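PDB 4YE0: stress-induced protein 1 from Caenorhabditis elegans, which probably acts as a small heat shock protein chaperone that binds unfolded proteins, present here as a construct holding its alpha-crystallin domain. Local coordinates for residues A[62-67]-A[84-89]; A[33-38]-A[58-63]; A[17-22]-A[78-83]. All blocks are in the same frame, centred on the assembly; numbering follows the deposited sequence.

Contact 1 (A[62-67]-A[84-89])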
loop_
_atom_site.group_PDB
_atom_site.type_symbol
_atom_site.label_atom_id
_atom_site.label_comp_id
_atom_site.label_asym_id
_atom_site.label_seq_id
_atom_site.Cartn_x
_atom_site.Cartn_y
_atom_site.Cartn_z
ATOM N N PRO A 62 19.117 -15.906 6.338
ATOM C CA PRO A 62 20.326 -16.465 6.935
ATOM C C PRO A 62 20.995 -17.503 6.036
ATOM O O PRO A 62 20.331 -18.129 5.201
ATOM C CB PRO A 62 19.814 -17.127 8.215
ATOM C CG PRO A 62 18.589 -16.366 8.580
ATOM C CD PRO A 62 18.004 -15.826 7.303
ATOM N N LYS A 63 22.301 -17.678 6.225
ATOM C CA LYS A 63 23.096 -18.657 5.473
ATOM C C LYS A 63 22.544 -20.059 5.752
ATOM O O LYS A 63 22.543 -20.940 4.888
ATOM C CB LYS A 63 24.571 -18.583 5.899
ATOM C CG LYS A 63 25.184 -17.181 5.893
ATOM C CD LYS A 63 26.483 -17.125 6.685
ATOM C CE LYS A 63 27.609 -17.859 5.974
ATOM N NZ LYS A 63 28.930 -17.637 6.631
ATOM N N ASP A 64 22.071 -20.214 6.985
ATOM C CA ASP A 64 21.453 -21.422 7.531
ATOM C C ASP A 64 20.234 -21.991 6.769
ATOM O O ASP A 64 19.937 -23.183 6.878
ATOM C CB ASP A 64 21.012 -21.083 8.969
ATOM C CG ASP A 64 21.000 -22.278 9.898
ATOM O OD1 ASP A 64 21.272 -23.413 9.455
ATOM O OD2 ASP A 64 20.719 -22.067 11.098
ATOM N N VAL A 65 19.520 -21.152 6.022
ATOM C CA VAL A 65 18.223 -21.551 5.460
ATOM C C VAL A 65 18.361 -22.551 4.307
ATOM O O VAL A 65 19.209 -22.395 3.426
ATOM C CB VAL A 65 17.397 -20.325 4.998
ATOM C CG1 VAL A 65 16.069 -20.761 4.392
ATOM C CG2 VAL A 65 17.150 -19.381 6.167
ATOM N N ASP A 66 17.519 -23.581 4.327
ATOM C CA ASP A 66 17.463 -24.561 3.246
ATOM C C ASP A 66 16.575 -24.006 2.133
ATOM O O ASP A 66 15.350 -24.137 2.173
ATOM C CB ASP A 66 16.927 -25.900 3.770
ATOM C CG ASP A 66 16.824 -26.960 2.689
ATOM O OD1 ASP A 66 17.438 -26.808 1.612
ATOM O OD2 ASP A 66 16.117 -27.961 2.923
ATOM N N LEU A 67 17.208 -23.391 1.135
ATOM C CA LEU A 67 16.496 -22.658 0.085
ATOM C C LEU A 67 15.703 -23.559 -0.861
ATOM O O LEU A 67 14.782 -23.095 -1.527
ATOM C CB LEU A 67 17.473 -21.798 -0.727
ATOM C CG LEU A 67 18.354 -20.808 0.047
ATOM C CD1 LEU A 67 19.243 -20.033 -0.908
ATOM C CD2 LEU A 67 17.531 -19.840 0.876
ATOM N N ALA A 84 10.849 -21.992 5.784
ATOM C CA ALA A 84 11.808 -22.988 5.318
ATOM C C ALA A 84 12.530 -23.622 6.509
ATOM O O ALA A 84 12.738 -22.962 7.527
ATOM C CB ALA A 84 12.809 -22.342 4.376
ATOM N N PRO A 85 12.904 -24.907 6.395
ATOM C CA PRO A 85 13.770 -25.484 7.426
ATOM C C PRO A 85 15.211 -24.995 7.300
ATOM O O PRO A 85 15.602 -24.477 6.249
ATOM C CB PRO A 85 13.688 -26.992 7.162
ATOM C CG PRO A 85 13.278 -27.121 5.736
ATOM C CD PRO A 85 12.443 -25.916 5.421
ATOM N N LYS A 86 15.985 -25.145 8.371
ATOM C CA LYS A 86 17.413 -24.849 8.326
ATOM C C LYS A 86 18.170 -26.047 7.758
ATOM O O LYS A 86 17.647 -27.162 7.721
ATOM C CB LYS A 86 17.934 -24.487 9.717
ATOM C CG LYS A 86 17.242 -23.290 10.355
ATOM C CD LYS A 86 17.233 -22.075 9.437
ATOM C CE LYS A 86 16.832 -20.802 10.166
ATOM N NZ LYS A 86 17.914 -20.265 11.039
ATOM N N THR A 87 19.400 -25.805 7.308
ATOM C CA THR A 87 20.203 -26.840 6.655
ATOM C C THR A 87 20.570 -27.998 7.588
ATOM O O THR A 87 20.556 -29.155 7.168
ATOM C CB THR A 87 21.495 -26.255 6.037
ATOM O OG1 THR A 87 22.088 -25.317 6.945
ATOM C CG2 THR A 87 21.192 -25.547 4.722
ATOM N N GLY A 88 20.884 -27.693 8.846
ATOM C CA GLY A 88 21.311 -28.718 9.804
ATOM C C GLY A 88 20.282 -29.054 10.868
ATOM O O GLY A 88 20.645 -29.348 12.007
ATOM N N SER A 89 19.002 -29.035 10.498
ATOM C CA SER A 89 17.916 -29.220 11.464
ATOM C C SER A 89 17.696 -30.690 11.843
ATOM O O SER A 89 17.460 -30.996 13.016
ATOM C CB SER A 89 16.615 -28.605 10.940
ATOM O OG SER A 89 16.192 -29.241 9.745
#
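D64 and T87 meet where the loop after strand 49-60 passes the end of strand 79-85, and the backbone does most of the joining. The carbonyl of D64 accepts two donors from T87: its N, 2.7 Å from D64 O and approaching nearly in line with the C=O bond, and its hydroxyl OG1 at 3.0 Å from D64 O, tilted out of the carbonyl plane. T87 OG1 sits between its own backbone N and carbonyl carbon (chi1 43°), which turns the hydroxyl back to the same oxygen that its N-H reaches. Two residues further on, D66 N binds P85 O at 2.9 Å, in the carbonyl plane. These bonds flank the single bridge between V65 and K86.

Charge is added from the side chains. D64 and K86 cross at about a right angle, the lysine chain bending at chi2 and chi4, and OD2 of D64 makes a long, weak salt bridge of 3.3 Å to K86 NZ. The same NZ has stronger partners in T9 O and N8 OD1, so the aspartate is one partner among several. The carboxylate of D66 has its polar partner outside the two segments: OD2 bonds to H69 ND1.

Apolar contact is small. CG1 of V65, anti to the backbone N (chi1 179°), reaches A84 CB at 3.6 Å, while V65, P62 and K86 also rest on F13 of strand 12-18. The aliphatic part of K86 covers the D64 carboxyl group, with CD 3.8 Å from D64 CG.

The loop is thus fastened to the C-terminal end of strand 79-85, an inner strand of its sheet, chiefly by backbone groups, with D64 O gripped twice; the stretched D64-K86 pair probably contributes a modest electrostatic share, as K86 is held mainly by N8 and T9.

Contact 2 (A[33-38]-A[58-63])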
loop_
_atom_site.group_PDB
_atom_site.type_symbol
_atom_site.label_atom_id
_atom_site.label_comp_id
_atom_site.label_asym_id
_atom_site.label_seq_id
_atom_site.Cartn_x
_atom_site.Cartn_y
_atom_site.Cartn_z
ATOM N N GLY A 33 19.871 -15.622 -4.967
ATOM C CA GLY A 33 20.835 -16.033 -3.945
ATOM C C GLY A 33 20.099 -16.236 -2.628
ATOM O O GLY A 33 19.187 -17.058 -2.546
ATOM N N HIS A 34 20.474 -15.467 -1.609
ATOM C CA HIS A 34 19.793 -15.490 -0.311
ATOM C C HIS A 34 18.814 -14.327 -0.144
ATOM O O HIS A 34 18.235 -14.151 0.930
ATOM C CB HIS A 34 20.823 -15.458 0.826
ATOM C CG HIS A 34 21.366 -16.805 1.186
ATOM N ND1 HIS A 34 20.855 -17.560 2.221
ATOM C CD2 HIS A 34 22.374 -17.531 0.651
ATOM C CE1 HIS A 34 21.525 -18.696 2.304
ATOM N NE2 HIS A 34 22.453 -18.703 1.363
ATOM N N VAL A 35 18.625 -13.538 -1.199
ATOM C CA VAL A 35 17.778 -12.352 -1.118
ATOM C C VAL A 35 16.342 -12.669 -1.555
ATOM O O VAL A 35 16.090 -13.082 -2.687
ATOM C CB VAL A 35 18.370 -11.177 -1.924
ATOM C CG1 VAL A 35 17.447 -9.964 -1.876
ATOM C CG2 VAL A 35 19.746 -10.816 -1.372
ATOM N N LEU A 36 15.414 -12.471 -0.624
ATOM C CA LEU A 36 14.007 -12.736 -0.836
ATOM C C LEU A 36 13.255 -11.424 -1.049
ATOM O O LEU A 36 13.324 -10.517 -0.216
ATOM C CB LEU A 36 13.447 -13.473 0.381
ATOM C CG LEU A 36 12.085 -14.136 0.216
ATOM C CD1 LEU A 36 12.163 -15.273 -0.786
ATOM C CD2 LEU A 36 11.596 -14.647 1.559
ATOM N N THR A 37 12.541 -11.339 -2.165
ATOM C CA THR A 37 11.801 -10.151 -2.562
ATOM C C THR A 37 10.318 -10.471 -2.710
ATOM O O THR A 37 9.953 -11.360 -3.475
ATOM C CB THR A 37 12.331 -9.630 -3.915
ATOM O OG1 THR A 37 13.734 -9.356 -3.800
ATOM C CG2 THR A 37 11.611 -8.362 -4.338
ATOM N N ILE A 38 9.472 -9.747 -1.977
ATOM C CA ILE A 38 8.023 -9.860 -2.116
ATOM C C ILE A 38 7.472 -8.554 -2.664
ATOM O O ILE A 38 7.714 -7.487 -2.096
ATOM C CB ILE A 38 7.329 -10.152 -0.772
ATOM C CG1 ILE A 38 7.923 -11.406 -0.121
ATOM C CG2 ILE A 38 5.827 -10.298 -0.976
ATOM C CD1 ILE A 38 9.059 -11.124 0.837
ATOM N N GLN A 58 11.969 -6.608 0.895
ATOM C CA GLN A 58 13.137 -7.411 0.600
ATOM C C GLN A 58 13.944 -7.661 1.858
ATOM O O GLN A 58 14.105 -6.768 2.686
ATOM C CB GLN A 58 13.984 -6.709 -0.456
ATOM C CG GLN A 58 15.215 -7.477 -0.889
ATOM C CD GLN A 58 15.934 -6.786 -2.028
ATOM O OE1 GLN A 58 15.444 -6.763 -3.156
ATOM N NE2 GLN A 58 17.096 -6.207 -1.737
ATOM N N PHE A 59 14.436 -8.886 2.006
ATOM C CA PHE A 59 15.380 -9.203 3.073
ATOM C C PHE A 59 16.293 -10.357 2.701
ATOM O O PHE A 59 16.025 -11.114 1.764
ATOM C CB PHE A 59 14.663 -9.486 4.399
ATOM C CG PHE A 59 13.358 -10.197 4.243
ATOM C CD1 PHE A 59 13.310 -11.579 4.198
ATOM C CD2 PHE A 59 12.173 -9.482 4.146
ATOM C CE1 PHE A 59 12.104 -12.237 4.055
ATOM C CE2 PHE A 59 10.962 -10.133 4.003
ATOM C CZ PHE A 59 10.928 -11.513 3.956
ATOM N N THR A 60 17.392 -10.458 3.435
ATOM C CA THR A 60 18.398 -11.473 3.193
ATOM C C THR A 60 18.177 -12.597 4.187
ATOM O O THR A 60 18.189 -12.374 5.395
ATOM C CB THR A 60 19.817 -10.899 3.355
ATOM O OG1 THR A 60 19.988 -9.785 2.468
ATOM C CG2 THR A 60 20.870 -11.954 3.043
ATOM N N LEU A 61 17.946 -13.797 3.663
ATOM C CA LEU A 61 17.810 -14.996 4.480
ATOM C C LEU A 61 19.149 -15.343 5.117
ATOM O O LEU A 61 20.201 -15.095 4.521
ATOM C CB LEU A 61 17.349 -16.180 3.619
ATOM C CG LEU A 61 15.858 -16.385 3.316
ATOM C CD1 LEU A 61 14.971 -15.218 3.726
ATOM C CD2 LEU A 61 15.664 -16.715 1.842
ATOM N N PRO A 62 19.117 -15.906 6.338
ATOM C CA PRO A 62 20.326 -16.465 6.935
ATOM C C PRO A 62 20.995 -17.503 6.036
ATOM O O PRO A 62 20.331 -18.129 5.201
ATOM C CB PRO A 62 19.814 -17.127 8.215
ATOM C CG PRO A 62 18.589 -16.366 8.580
ATOM C CD PRO A 62 18.004 -15.826 7.303
ATOM N N LYS A 63 22.301 -17.678 6.225
ATOM C CA LYS A 63 23.096 -18.657 5.473
ATOM C C LYS A 63 22.544 -20.059 5.752
ATOM O O LYS A 63 22.543 -20.940 4.888
ATOM C CB LYS A 63 24.571 -18.583 5.899
ATOM C CG LYS A 63 25.184 -17.181 5.893
ATOM C CD LYS A 63 26.483 -17.125 6.685
ATOM C CE LYS A 63 27.609 -17.859 5.974
ATOM N NZ LYS A 63 28.930 -17.637 6.631
#
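L36 and F59 lie side by side, pointing the same way from neighbouring strands of the beta hairpin 35-45/49-60, in one sheet of the immunoglobulin-like alpha-crystallin sandwich. Paired antiparallel through two backbone bonds, they send their side chains inward, and L36 CD2 comes to 3.5 Å from F59 CE1. F59 CG takes the crowded position between backbone N and carbonyl carbon (chi1 36°), and one ring face lies under L36 O. CD1 of I38 comes in toward F59 CZ at 3.7 Å. L61 CD1 adds a looser touch on L36 CD2, and I82 of strand 79-85 packs on L36 from the other sheet.

On the opposite hairpin face V35 pairs with T60, T37 with Q58. The extended Q58 chain crosses V35 obliquely, its CG 3.5 Å from V35 CG1, and its OE1 lies 3.2 Å from T37 OG1, at most a weak hydrogen bond, with another acceptor competing. Q58 also pairs with a strand of the second subunit.

Just outside both strands, L61 N bonds to H34 O at 2.8 Å. The H34 imidazole lies beside residues 61-63, with P62 O near its plane at the ring edge, 3.1 Å from H34 ND1.

Contact 3 (A[17-22]-A[78-83])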
loop_
_atom_site.group_PDB
_atom_site.type_symbol
_atom_site.label_atom_id
_atom_site.label_comp_id
_atom_site.label_asym_id
_atom_site.label_seq_id
_atom_site.Cartn_x
_atom_site.Cartn_y
_atom_site.Cartn_z
ATOM N N LEU A 17 3.634 -11.674 6.350
ATOM C CA LEU A 17 3.322 -10.347 5.813
ATOM C C LEU A 17 1.819 -10.117 5.739
ATOM O O LEU A 17 1.049 -11.053 5.518
ATOM C CB LEU A 17 3.876 -10.177 4.391
ATOM C CG LEU A 17 5.346 -10.454 4.080
ATOM C CD1 LEU A 17 6.245 -9.696 5.041
ATOM C CD2 LEU A 17 5.644 -11.948 4.108
ATOM N N ASP A 18 1.421 -8.856 5.895
ATOM C CA ASP A 18 0.047 -8.430 5.659
ATOM C C ASP A 18 -0.082 -8.103 4.174
ATOM O O ASP A 18 0.495 -7.132 3.686
ATOM C CB ASP A 18 -0.301 -7.206 6.513
ATOM C CG ASP A 18 -1.780 -6.840 6.452
ATOM O OD1 ASP A 18 -2.220 -6.030 7.294
ATOM O OD2 ASP A 18 -2.505 -7.356 5.572
ATOM N N VAL A 19 -0.862 -8.918 3.475
ATOM C CA VAL A 19 -0.898 -8.923 2.021
ATOM C C VAL A 19 -2.348 -8.798 1.501
ATOM O O VAL A 19 -2.619 -8.971 0.310
ATOM C CB VAL A 19 -0.124 -10.191 1.549
ATOM C CG1 VAL A 19 -0.810 -10.960 0.438
ATOM C CG2 VAL A 19 1.308 -9.826 1.180
ATOM N N ALA A 20 -3.259 -8.417 2.397
ATOM C CA ALA A 20 -4.698 -8.431 2.120
ATOM C C ALA A 20 -5.163 -7.374 1.115
ATOM O O ALA A 20 -6.208 -7.536 0.489
ATOM C CB ALA A 20 -5.473 -8.278 3.421
ATOM N N ALA A 21 -4.394 -6.300 0.956
ATOM C CA ALA A 21 -4.755 -5.229 0.024
ATOM C C ALA A 21 -4.578 -5.628 -1.440
ATOM O O ALA A 21 -4.924 -4.856 -2.336
ATOM C CB ALA A 21 -3.940 -3.977 0.320
ATOM N N PHE A 22 -4.036 -6.821 -1.682
ATOM C CA PHE A 22 -3.740 -7.281 -3.035
ATOM C C PHE A 22 -4.372 -8.628 -3.302
ATOM O O PHE A 22 -4.539 -9.439 -2.394
ATOM C CB PHE A 22 -2.226 -7.390 -3.228
ATOM C CG PHE A 22 -1.513 -6.090 -3.052
ATOM C CD1 PHE A 22 -1.186 -5.634 -1.785
ATOM C CD2 PHE A 22 -1.208 -5.298 -4.150
ATOM C CE1 PHE A 22 -0.556 -4.417 -1.615
ATOM C CE2 PHE A 22 -0.571 -4.083 -3.986
ATOM C CZ PHE A 22 -0.244 -3.641 -2.721
ATOM N N GLY A 78 -5.674 -13.135 4.128
ATOM C CA GLY A 78 -4.733 -12.293 3.396
ATOM C C GLY A 78 -3.364 -12.162 4.043
ATOM O O GLY A 78 -2.645 -11.198 3.784
ATOM N N GLN A 79 -3.001 -13.128 4.881
ATOM C CA GLN A 79 -1.687 -13.148 5.504
ATOM C C GLN A 79 -0.816 -14.129 4.746
ATOM O O GLN A 79 -1.165 -15.300 4.622
ATOM C CB GLN A 79 -1.776 -13.575 6.967
ATOM C CG GLN A 79 -0.431 -13.592 7.685
ATOM C CD GLN A 79 -0.524 -14.178 9.081
ATOM O OE1 GLN A 79 -0.891 -15.342 9.251
ATOM N NE2 GLN A 79 -0.186 -13.378 10.088
ATOM N N MET A 80 0.313 -13.647 4.239
ATOM C CA MET A 80 1.278 -14.516 3.586
ATOM C C MET A 80 2.267 -15.017 4.621
ATOM O O MET A 80 2.750 -14.245 5.449
ATOM C CB MET A 80 2.024 -13.773 2.480
ATOM C CG MET A 80 2.908 -14.670 1.626
ATOM S SD MET A 80 3.587 -13.786 0.209
ATOM C CE MET A 80 4.705 -12.722 1.072
ATOM N N THR A 81 2.568 -16.307 4.582
ATOM C CA THR A 81 3.678 -16.822 5.363
ATOM C C THR A 81 4.661 -17.548 4.455
ATOM O O THR A 81 4.278 -18.332 3.582
ATOM C CB THR A 81 3.238 -17.698 6.565
ATOM O OG1 THR A 81 4.398 -18.225 7.222
ATOM C CG2 THR A 81 2.358 -18.839 6.136
ATOM N N ILE A 82 5.933 -17.231 4.653
ATOM C CA ILE A 82 7.013 -17.859 3.930
ATOM C C ILE A 82 7.851 -18.573 4.970
ATOM O O ILE A 82 8.293 -17.951 5.935
ATOM C CB ILE A 82 7.875 -16.816 3.195
ATOM C CG1 ILE A 82 7.017 -16.044 2.185
ATOM C CG2 ILE A 82 9.047 -17.501 2.505
ATOM C CD1 ILE A 82 7.693 -14.821 1.599
ATOM N N ASP A 83 8.059 -19.872 4.791
ATOM C CA ASP A 83 8.858 -20.629 5.746
ATOM C C ASP A 83 9.777 -21.645 5.078
ATOM O O ASP A 83 9.524 -22.089 3.957
ATOM C CB ASP A 83 7.956 -21.310 6.787
ATOM C CG ASP A 83 7.273 -22.559 6.256
ATOM O OD1 ASP A 83 7.288 -23.589 6.962
ATOM O OD2 ASP A 83 6.725 -22.518 5.137
#
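Two neighbouring antiparallel strands of the alpha-crystallin sandwich, 12-18 and 79-85, in the sheet that also contains 71-74, meet at the end where the first strand stops and the second starts. L17 and M80 form a hydrogen-bonded pair: L17 N gives to M80 O at 2.9 Å and M80 N gives to L17 O at 3.0 Å, both in the carbonyl plane. Beyond them the ladder runs out through D18 and Q79, and V19 N closes it with a bond of 2.9 Å to G78 O; the N lies nearly in line with the C=O, though the bond is bent at the hydrogen (144°).

From the L17-M80 pair the two side chains lie side by side on the buried face. M80 CG is anti to the backbone N (chi1 -172°), and the chain stays extended until chi3 (70°) turns the methyl toward L17. CE then lies 3.3 Å from L17 CD2, tighter than usual for two carbons. I82 CD1 is a more distant neighbour of the same L17 methyl, and V19 CG2 approaches M80 CB at 4.2 Å. I38 of strand 35-45 packs against both M80 and I82 from the facing sheet.

After the strand the chain turns. A type I turn runs from V19 to F22, and the D18 carboxylate reaches forward to its start, where A20 N makes a weak bond of 3.4 Å to D18 OD2. G78 has positive phi and lies against A20, its CA 4.1 Å from A20 CB. Q79 N, at the start of the second strand, bonds to N75 OD1.

The paired backbone bonds fix which residues face inward, so L17 and M80 are held against each other on the buried side while D18 and Q79 stay on the outer face.

Overall arrangement
Contacts 2 and 3 belong to the two facing sheets and meet in the core, where I38 CG2 packs 3.4 Å from M80 CE and both L36 and I38 touch I82; their centres are about 17 Å apart. Contact 1 lies farther from the chain's centre than either. It shares P62 and K63 with contact 2 and, like contact 3, uses strand 79-85, but on the opposite side of the chain's centre, about 22 Å from contact 3 between centres. Regular strand pairing and apolar side chains dominate contacts 2 and 3, whereas contact 1 relies on a loop carbonyl and a strand-end carbonyl, a hydroxyl and a weak salt bridge. Contact 2 alone extends to the second subunit.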